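Type I site-specific restriction-modification system, R (Restriction) subunit (Vibrio vulnificus, PDB 3H1T) probably binds DNA and ATP and acts as a hydrolase within a type I restriction enzyme, seen here as a fragment of the longer subunit. Local coordinates at residues Glu157-Tyr171 and Gln184-Gln196. Sequence-based numbering, arbitrary orientation.
Sequences EGIKDEDLDTLLSPY and QIAINRAVQSVLQ
E157-Y171 runs antiparallel past one side of Q184-Q196, most of which is the later part of helix 181-195, with CA atoms nearest at I159 and Q196, L167 and V191 (6.6 Å), and Y171 and Q184. L195 carries the apolar part of the contact: its CD1 meets L167 CD1 at 3.8 Å and also L167 CB, while CD2 lies against D163 CB and the CB and CG2 of T166. L167 holds CG anti to its own nitrogen (chi1 -170°), which carries the branch back to L195 although its CB starts out alongside the helix. V191 CG1 lies near T166 O and L167 CA, and I159 CD1 crosses the Q192 stem at CG, 4.0 Å away. Where helix 146-157 ends, G158 breaks the helical path with positive phi, and the carbonyl just before it is taken by Q196: its NE2 donates to E157 O at 2.8 Å, nearly straight (171°), on a lone pair and within both the carbonyl and amide planes. A water ties the same end together, accepting from K160 N and donating to D163 OD2 and L195 O. At the other end, Y171 OH donates to N188 OD1 over 3.1 Å, from above the amide carbonyl plane and not along a lone pair. The Y171 ring stands 78° from the Q184 amide plane, with Q184 CD at its edge, and its CE1 touches I187 CG2 at 3.9 Å; the Q184 amide nitrogen is bound by P179 O. The contact joins the N-terminal domain, with F150 of helix 146-157 and F86 of strand 86-93 against L167, to the first helicase-like domain, where helix 211-224 presses L222 on T166 and Q217 on Y171 and I187.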
loop_
_atom_site.group_PDB
_atom_site.type_symbol
_atom_site.label_atom_id
_atom_site.label_comp_id
_atom_site.label_asym_id
_atom_site.label_seq_id
_atom_site.Cartn_x
_atom_site.Cartn_y
_atom_site.Cartn_z
ATOM N N GLU A 157 -5.160 16.158 20.676
ATOM C CA GLU A 157 -5.335 14.723 20.467
ATOM C C GLU A 157 -5.725 13.991 21.766
ATOM O O GLU A 157 -6.098 12.816 21.735
ATOM C CB GLU A 157 -4.039 14.140 19.904
ATOM C CG GLU A 157 -4.169 13.347 18.590
ATOM C CD GLU A 157 -5.048 14.023 17.566
ATOM O OE1 GLU A 157 -6.285 13.980 17.734
ATOM O OE2 GLU A 157 -4.504 14.603 16.601
ATOM N N GLY A 158 -5.640 14.674 22.907
ATOM C CA GLY A 158 -6.018 14.050 24.165
ATOM C C GLY A 158 -5.197 12.848 24.585
ATOM O O GLY A 158 -5.705 11.738 24.682
ATOM N N ILE A 159 -3.924 13.071 24.869
ATOM C CA ILE A 159 -3.053 11.988 25.291
ATOM C C ILE A 159 -2.493 12.333 26.662
ATOM O O ILE A 159 -1.799 13.338 26.833
ATOM C CB ILE A 159 -1.932 11.776 24.248
ATOM C CG1 ILE A 159 -2.551 11.139 22.994
ATOM C CG2 ILE A 159 -0.793 10.938 24.840
ATOM C CD1 ILE A 159 -1.659 11.125 21.801
ATOM N N LYS A 160 -2.828 11.490 27.634
ATOM C CA LYS A 160 -2.419 11.654 29.027
ATOM C C LYS A 160 -0.908 11.584 29.178
ATOM O O LYS A 160 -0.230 11.018 28.326
ATOM C CB LYS A 160 -3.096 10.572 29.873
ATOM C CG LYS A 160 -4.557 10.388 29.489
ATOM C CD LYS A 160 -5.266 9.284 30.253
ATOM C CE LYS A 160 -6.687 9.104 29.711
ATOM N NZ LYS A 160 -7.551 8.327 30.640
ATOM N N ASP A 161 -0.382 12.163 30.256
ATOM C CA ASP A 161 1.061 12.158 30.473
ATOM C C ASP A 161 1.630 10.744 30.575
ATOM O O ASP A 161 2.755 10.488 30.125
ATOM C CB ASP A 161 1.424 12.954 31.731
ATOM C CG ASP A 161 1.177 14.446 31.571
ATOM O OD1 ASP A 161 1.361 14.957 30.441
ATOM O OD2 ASP A 161 0.815 15.112 32.571
ATOM N N GLU A 162 0.858 9.831 31.159
ATOM C CA GLU A 162 1.288 8.448 31.310
ATOM C C GLU A 162 1.540 7.777 29.960
ATOM O O GLU A 162 2.340 6.845 29.869
ATOM C CB GLU A 162 0.231 7.624 32.057
ATOM C CG GLU A 162 -0.112 8.098 33.452
ATOM C CD GLU A 162 -0.990 9.333 33.449
ATOM O OE1 GLU A 162 -1.949 9.370 32.645
ATOM O OE2 GLU A 162 -0.731 10.256 34.257
ATOM N N ASP A 163 0.869 8.246 28.912
ATOM C CA ASP A 163 1.010 7.636 27.595
ATOM C C ASP A 163 2.004 8.311 26.670
ATOM O O ASP A 163 2.162 7.898 25.529
ATOM C CB ASP A 163 -0.356 7.560 26.901
ATOM C CG ASP A 163 -1.367 6.735 27.685
ATOM O OD1 ASP A 163 -1.024 5.596 28.079
ATOM O OD2 ASP A 163 -2.501 7.221 27.903
ATOM N N LEU A 164 2.683 9.340 27.158
ATOM C CA LEU A 164 3.659 10.032 26.326
ATOM C C LEU A 164 4.831 9.156 25.877
ATOM O O LEU A 164 5.345 9.325 24.774
ATOM C CB LEU A 164 4.208 11.258 27.057
ATOM C CG LEU A 164 3.204 12.391 27.257
ATOM C CD1 LEU A 164 3.871 13.569 27.967
ATOM C CD2 LEU A 164 2.665 12.815 25.896
ATOM N N ASP A 165 5.254 8.219 26.720
ATOM C CA ASP A 165 6.390 7.381 26.356
ATOM C C ASP A 165 6.019 6.298 25.363
ATOM O O ASP A 165 6.897 5.716 24.713
ATOM C CB ASP A 165 7.024 6.743 27.591
ATOM C CG ASP A 165 7.274 7.748 28.702
ATOM O OD1 ASP A 165 6.332 8.019 29.490
ATOM O OD2 ASP A 165 8.413 8.264 28.783
ATOM N N THR A 166 4.731 5.999 25.248
ATOM C CA THR A 166 4.334 5.003 24.282
ATOM C C THR A 166 4.235 5.746 22.963
ATOM O O THR A 166 4.731 5.276 21.937
ATOM C CB THR A 166 2.991 4.373 24.630
ATOM O OG1 THR A 166 3.032 3.900 25.981
ATOM C CG2 THR A 166 2.722 3.183 23.711
ATOM N N LEU A 167 3.639 6.932 23.000
ATOM C CA LEU A 167 3.487 7.743 21.805
ATOM C C LEU A 167 4.828 7.998 21.144
ATOM O O LEU A 167 4.909 8.054 19.918
ATOM C CB LEU A 167 2.840 9.085 22.141
ATOM C CG LEU A 167 2.420 9.890 20.902
ATOM C CD1 LEU A 167 1.078 9.364 20.440
ATOM C CD2 LEU A 167 2.301 11.375 21.214
ATOM N N LEU A 168 5.879 8.140 21.952
ATOM C CA LEU A 168 7.213 8.412 21.424
ATOM C C LEU A 168 8.118 7.190 21.375
ATOM O O LEU A 168 9.284 7.301 20.996
ATOM C CB LEU A 168 7.907 9.503 22.237
ATOM C CG LEU A 168 7.227 10.872 22.374
ATOM C CD1 LEU A 168 8.109 11.792 23.213
ATOM C CD2 LEU A 168 6.964 11.477 20.997
ATOM N N SER A 169 7.595 6.029 21.759
ATOM C CA SER A 169 8.379 4.792 21.739
ATOM C C SER A 169 9.032 4.650 20.363
ATOM O O SER A 169 8.348 4.672 19.352
ATOM C CB SER A 169 7.447 3.609 22.040
ATOM O OG SER A 169 8.121 2.364 21.983
ATOM N N PRO A 170 10.369 4.500 20.317
ATOM C CA PRO A 170 11.168 4.360 19.090
ATOM C C PRO A 170 10.789 3.224 18.150
ATOM O O PRO A 170 10.316 2.173 18.588
ATOM C CB PRO A 170 12.604 4.212 19.626
ATOM C CG PRO A 170 12.566 4.974 20.935
ATOM C CD PRO A 170 11.248 4.471 21.502
ATOM N N TYR A 171 10.964 3.456 16.851
ATOM C CA TYR A 171 10.710 2.428 15.863
ATOM C C TYR A 171 11.874 1.481 16.047
ATOM O O TYR A 171 12.799 1.732 16.830
ATOM C CB TYR A 171 10.789 2.957 14.410
ATOM C CG TYR A 171 9.695 3.874 13.955
ATOM C CD1 TYR A 171 8.407 3.783 14.479
ATOM C CD2 TYR A 171 9.938 4.812 12.968
ATOM C CE1 TYR A 171 7.378 4.617 14.024
ATOM C CE2 TYR A 171 8.924 5.650 12.504
ATOM C CZ TYR A 171 7.650 5.549 13.038
ATOM O OH TYR A 171 6.669 6.401 12.595
ATOM N N GLN A 184 4.650 5.757 8.344
ATOM C CA GLN A 184 4.772 6.442 9.609
ATOM C C GLN A 184 3.434 7.076 10.003
ATOM O O GLN A 184 3.079 7.069 11.179
ATOM C CB GLN A 184 5.865 7.502 9.518
ATOM C CG GLN A 184 7.273 6.939 9.513
ATOM C CD GLN A 184 8.326 8.020 9.468
ATOM O OE1 GLN A 184 8.297 8.937 10.277
ATOM N NE2 GLN A 184 9.264 7.916 8.527
ATOM N N ILE A 185 2.708 7.640 9.032
ATOM C CA ILE A 185 1.409 8.245 9.302
ATOM C C ILE A 185 0.524 7.150 9.863
ATOM O O ILE A 185 -0.079 7.291 10.920
ATOM C CB ILE A 185 0.711 8.762 8.008
ATOM C CG1 ILE A 185 1.633 9.717 7.250
ATOM C CG2 ILE A 185 -0.595 9.449 8.351
ATOM C CD1 ILE A 185 2.197 10.788 8.105
ATOM N N ALA A 186 0.470 6.042 9.136
ATOM C CA ALA A 186 -0.331 4.903 9.535
ATOM C C ALA A 186 0.032 4.451 10.947
ATOM O O ALA A 186 -0.825 4.360 11.826
ATOM C CB ALA A 186 -0.125 3.764 8.555
ATOM N N ILE A 187 1.310 4.181 11.165
ATOM C CA ILE A 187 1.766 3.723 12.462
ATOM C C ILE A 187 1.419 4.645 13.621
ATOM O O ILE A 187 0.892 4.190 14.632
ATOM C CB ILE A 187 3.296 3.485 12.453
ATOM C CG1 ILE A 187 3.634 2.375 11.451
ATOM C CG2 ILE A 187 3.769 3.110 13.847
ATOM C CD1 ILE A 187 5.086 2.332 11.069
ATOM N N ASN A 188 1.708 5.933 13.480
ATOM C CA ASN A 188 1.437 6.907 14.529
ATOM C C ASN A 188 -0.051 7.111 14.836
ATOM O O ASN A 188 -0.427 7.285 15.997
ATOM C CB ASN A 188 2.084 8.246 14.166
ATOM C CG ASN A 188 3.605 8.214 14.286
ATOM O OD1 ASN A 188 4.220 7.151 14.404
ATOM N ND2 ASN A 188 4.216 9.389 14.247
ATOM N N ARG A 189 -0.898 7.089 13.809
ATOM C CA ARG A 189 -2.327 7.279 14.039
ATOM C C ARG A 189 -2.953 6.071 14.706
ATOM O O ARG A 189 -3.971 6.191 15.388
ATOM C CB ARG A 189 -3.060 7.569 12.732
ATOM C CG ARG A 189 -2.610 8.855 12.098
ATOM C CD ARG A 189 -3.591 9.340 11.069
ATOM N NE ARG A 189 -3.128 10.579 10.465
ATOM C CZ ARG A 189 -3.686 11.137 9.402
ATOM N NH1 ARG A 189 -4.740 10.567 8.824
ATOM N NH2 ARG A 189 -3.168 12.243 8.897
ATOM N N ALA A 190 -2.342 4.911 14.496
ATOM C CA ALA A 190 -2.820 3.673 15.084
ATOM C C ALA A 190 -2.500 3.711 16.570
ATOM O O ALA A 190 -3.376 3.513 17.412
ATOM C CB ALA A 190 -2.135 2.489 14.427
ATOM N N VAL A 191 -1.235 3.984 16.878
ATOM C CA VAL A 191 -0.760 4.069 18.255
ATOM C C VAL A 191 -1.523 5.146 19.005
ATOM O O VAL A 191 -1.860 4.988 20.175
ATOM C CB VAL A 191 0.730 4.413 18.279
ATOM C CG1 VAL A 191 1.202 4.627 19.714
ATOM C CG2 VAL A 191 1.517 3.307 17.595
ATOM N N GLN A 192 -1.787 6.242 18.302
ATOM C CA GLN A 192 -2.524 7.383 18.848
ATOM C C GLN A 192 -3.954 6.938 19.156
ATOM O O GLN A 192 -4.483 7.200 20.234
ATOM C CB GLN A 192 -2.529 8.500 17.804
ATOM C CG GLN A 192 -2.929 9.889 18.264
ATOM C CD GLN A 192 -2.864 10.910 17.122
ATOM O OE1 GLN A 192 -1.781 11.281 16.658
ATOM N NE2 GLN A 192 -4.034 11.352 16.656
ATOM N N SER A 193 -4.574 6.272 18.189
ATOM C CA SER A 193 -5.937 5.767 18.336
ATOM C C SER A 193 -6.077 4.914 19.597
ATOM O O SER A 193 -7.003 5.097 20.391
ATOM C CB SER A 193 -6.327 4.913 17.126
ATOM O OG SER A 193 -6.503 5.705 15.966
ATOM N N VAL A 194 -5.158 3.969 19.761
ATOM C CA VAL A 194 -5.155 3.074 20.905
ATOM C C VAL A 194 -5.011 3.855 22.200
ATOM O O VAL A 194 -5.711 3.597 23.173
ATOM C CB VAL A 194 -4.005 2.049 20.780
ATOM C CG1 VAL A 194 -3.915 1.206 22.021
ATOM C CG2 VAL A 194 -4.249 1.169 19.573
ATOM N N LEU A 195 -4.121 4.836 22.205
ATOM C CA LEU A 195 -3.919 5.630 23.405
ATOM C C LEU A 195 -5.153 6.447 23.769
ATOM O O LEU A 195 -5.322 6.805 24.935
ATOM C CB LEU A 195 -2.708 6.559 23.250
ATOM C CG LEU A 195 -1.378 5.840 22.954
ATOM C CD1 LEU A 195 -0.222 6.849 22.905
ATOM C CD2 LEU A 195 -1.120 4.789 24.024
ATOM N N GLN A 196 -6.016 6.727 22.790
ATOM C CA GLN A 196 -7.237 7.515 23.024
ATOM C C GLN A 196 -8.416 6.620 23.423
ATOM O O GLN A 196 -9.518 7.100 23.705
ATOM C CB GLN A 196 -7.630 8.286 21.762
ATOM C CG GLN A 196 -6.547 9.145 21.162
ATOM C CD GLN A 196 -6.977 9.737 19.837
ATOM O OE1 GLN A 196 -7.354 9.017 18.913
ATOM N NE2 GLN A 196 -6.918 11.055 19.733
HETATM O O HOH W 1 -3.737 8.757 26.294
#